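Local atomic coordinates of flagellar protein FlgA (Thermotoga maritima, PDB entry 3FRN), a protein that probably acts as a periplasmic chaperone in assembly of the P-ring of the flagellar basal body. Residues Pro208-Gln214 with Glu232-Tyr238. Residues are numbered along the deposited sequence; the frame is centred on the assembly and turned at random.
Sequences PDVVKGQ and EVLENGY
Gly237 and Val210 exchange both backbone bonds of an antiparallel hydrogen-bonded pair: Val210 N meets Gly237 O at 2.9 Å, nearly straight at 170°, and Gly237 N returns to Val210 O at 2.8 Å. The carbonyl oxygen of Gly237 takes a second, weak bond from Asp209 N, bent to 120°, so one acceptor serves two successive N-H groups. Asp209 and Val210 facing a single residue define a classic beta bulge, set in the C-terminal P-ring-formation chaperone region, where the loop leading into strand 215-219 runs beside the chain that leaves strand 229-233. A type II turn from Val211 to Gln214 follows, closed by Gln214 N on Val211 O at 3.2 Å; Gly213 N bonds Val233 O at 2.6 Å, and Val233 N reaches Gln214 O at 3.2 Å. Gln214 also curls its amide back, OE1 accepting Val211 N at 2.8 Å, which satisfies that donor from within its own segment. With CG anti to the carbonyl carbon (chi1 -52°), Asp209 sends OD2 alongside the Tyr238 backbone to accept the N-H of Leu239. A leucine here would probably leave that N-H without its acceptor and let the backbone after Tyr238 move more freely. Pro208 lays CB over one face of the Tyr238 ring, whose OH bonds the Asp206 carbonyl. On the buried side, Val210 CG2 packs against Val233 CG1 at 4.0 Å, and both side chains touch Val216. Glu235, whose CB points away from 208-214, forms a salt bridge through OE2 with Arg244 NE of strand 242-246.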
loop_
_atom_site.group_PDB
_atom_site.type_symbol
_atom_site.label_atom_id
_atom_site.label_comp_id
_atom_site.label_asym_id
_atom_site.label_seq_id
_atom_site.Cartn_x
_atom_site.Cartn_y
_atom_site.Cartn_z
ATOM N N PRO A 208 -5.941 -17.033 -22.056
ATOM C CA PRO A 208 -5.128 -17.355 -23.242
ATOM C C PRO A 208 -5.779 -16.855 -24.517
ATOM O O PRO A 208 -6.999 -16.748 -24.571
ATOM C CB PRO A 208 -5.076 -18.888 -23.239
ATOM C CG PRO A 208 -5.557 -19.309 -21.888
ATOM C CD PRO A 208 -6.524 -18.245 -21.462
ATOM N N ASP A 209 -4.976 -16.539 -25.528
ATOM C CA ASP A 209 -5.522 -15.983 -26.769
ATOM C C ASP A 209 -6.188 -17.060 -27.630
ATOM O O ASP A 209 -7.066 -16.768 -28.439
ATOM C CB ASP A 209 -4.433 -15.239 -27.539
ATOM C CG ASP A 209 -3.708 -14.214 -26.677
ATOM O OD1 ASP A 209 -4.315 -13.696 -25.721
ATOM O OD2 ASP A 209 -2.530 -13.922 -26.953
ATOM N N VAL A 210 -5.739 -18.302 -27.463
ATOM C CA VAL A 210 -6.441 -19.483 -27.972
ATOM C C VAL A 210 -6.538 -20.551 -26.880
ATOM O O VAL A 210 -5.658 -20.678 -26.033
ATOM C CB VAL A 210 -5.784 -20.113 -29.244
ATOM C CG1 VAL A 210 -5.774 -19.139 -30.419
ATOM C CG2 VAL A 210 -4.390 -20.633 -28.945
ATOM N N VAL A 211 -7.621 -21.314 -26.896
ATOM C CA VAL A 211 -7.773 -22.395 -25.936
ATOM C C VAL A 211 -7.634 -23.747 -26.624
ATOM O O VAL A 211 -7.820 -23.860 -27.840
ATOM C CB VAL A 211 -9.109 -22.306 -25.153
ATOM C CG1 VAL A 211 -9.173 -21.013 -24.351
ATOM C CG2 VAL A 211 -10.308 -22.417 -26.089
ATOM N N LYS A 212 -7.288 -24.761 -25.840
ATOM C CA LYS A 212 -7.211 -26.132 -26.320
ATOM C C LYS A 212 -8.564 -26.536 -26.903
ATOM O O LYS A 212 -9.594 -26.417 -26.234
ATOM C CB LYS A 212 -6.828 -27.053 -25.159
ATOM C CG LYS A 212 -6.456 -28.455 -25.562
ATOM C CD LYS A 212 -6.394 -29.397 -24.361
ATOM C CE LYS A 212 -6.338 -30.855 -24.838
ATOM N NZ LYS A 212 -6.591 -31.836 -23.732
ATOM N N GLY A 213 -8.563 -26.979 -28.161
ATOM C CA GLY A 213 -9.777 -27.482 -28.802
ATOM C C GLY A 213 -10.545 -26.463 -29.625
ATOM O O GLY A 213 -11.515 -26.810 -30.308
ATOM N N GLN A 214 -10.111 -25.207 -29.561
ATOM C CA GLN A 214 -10.743 -24.104 -30.291
ATOM C C GLN A 214 -10.484 -24.208 -31.797
ATOM O O GLN A 214 -9.426 -24.672 -32.215
ATOM C CB GLN A 214 -10.200 -22.776 -29.764
ATOM C CG GLN A 214 -10.948 -21.521 -30.186
ATOM C CD GLN A 214 -10.266 -20.263 -29.666
ATOM O OE1 GLN A 214 -9.552 -20.301 -28.665
ATOM N NE2 GLN A 214 -10.479 -19.144 -30.349
ATOM N N GLU A 232 -7.692 -27.261 -35.330
ATOM C CA GLU A 232 -8.062 -27.433 -33.929
ATOM C C GLU A 232 -6.833 -27.473 -33.030
ATOM O O GLU A 232 -5.962 -28.333 -33.188
ATOM C CB GLU A 232 -8.903 -28.687 -33.712
ATOM C CG GLU A 232 -9.719 -28.629 -32.427
ATOM C CD GLU A 232 -10.165 -29.989 -31.921
ATOM O OE1 GLU A 232 -10.956 -30.007 -30.936
ATOM O OE2 GLU A 232 -9.733 -31.036 -32.497
ATOM N N VAL A 233 -6.803 -26.551 -32.071
ATOM C CA VAL A 233 -5.660 -26.332 -31.182
ATOM C C VAL A 233 -5.492 -27.436 -30.125
ATOM O O VAL A 233 -6.464 -27.851 -29.487
ATOM C CB VAL A 233 -5.770 -24.955 -30.489
ATOM C CG1 VAL A 233 -4.412 -24.431 -30.176
ATOM C CG2 VAL A 233 -6.479 -23.943 -31.383
ATOM N N LEU A 234 -4.253 -27.903 -29.948
ATOM C CA LEU A 234 -3.938 -29.011 -29.023
ATOM C C LEU A 234 -3.612 -28.515 -27.611
ATOM O O LEU A 234 -3.624 -29.293 -26.657
ATOM C CB LEU A 234 -2.770 -29.849 -29.578
ATOM C CG LEU A 234 -2.244 -31.196 -29.036
ATOM C CD1 LEU A 234 -1.243 -31.039 -27.874
ATOM C CD2 LEU A 234 -3.368 -32.181 -28.688
ATOM N N GLU A 235 -3.309 -27.223 -27.490
ATOM C CA GLU A 235 -2.937 -26.613 -26.213
ATOM C C GLU A 235 -3.553 -25.223 -26.110
ATOM O O GLU A 235 -3.959 -24.636 -27.115
ATOM C CB GLU A 235 -1.416 -26.475 -26.108
ATOM C CG GLU A 235 -0.635 -27.770 -25.999
ATOM C CD GLU A 235 0.685 -27.715 -26.754
ATOM O OE1 GLU A 235 0.839 -26.828 -27.622
ATOM O OE2 GLU A 235 1.563 -28.563 -26.487
ATOM N N ASN A 236 -3.608 -24.690 -24.893
ATOM C CA ASN A 236 -3.924 -23.278 -24.696
ATOM C C ASN A 236 -2.716 -22.449 -25.122
ATOM O O ASN A 236 -1.592 -22.937 -25.084
ATOM C CB ASN A 236 -4.296 -23.016 -23.240
ATOM C CG ASN A 236 -5.619 -23.656 -22.858
ATOM O OD1 ASN A 236 -6.644 -22.978 -22.771
ATOM N ND2 ASN A 236 -5.610 -24.971 -22.645
ATOM N N GLY A 237 -2.931 -21.212 -25.564
ATOM C CA GLY A 237 -1.815 -20.416 -26.082
ATOM C C GLY A 237 -2.005 -18.913 -26.106
ATOM O O GLY A 237 -3.128 -18.405 -26.179
ATOM N N TYR A 238 -0.890 -18.196 -26.045
ATOM C CA TYR A 238 -0.918 -16.733 -26.091
ATOM C C TYR A 238 -0.331 -16.311 -27.433
ATOM O O TYR A 238 0.242 -17.147 -28.125
ATOM C CB TYR A 238 -0.113 -16.136 -24.912
ATOM C CG TYR A 238 -0.705 -16.432 -23.534
ATOM C CD1 TYR A 238 -1.711 -15.633 -23.003
ATOM C CD2 TYR A 238 -0.265 -17.510 -22.776
ATOM C CE1 TYR A 238 -2.267 -15.891 -21.768
ATOM C CE2 TYR A 238 -0.818 -17.782 -21.533
ATOM C CZ TYR A 238 -1.812 -16.963 -21.034
ATOM O OH TYR A 238 -2.360 -17.215 -19.803
#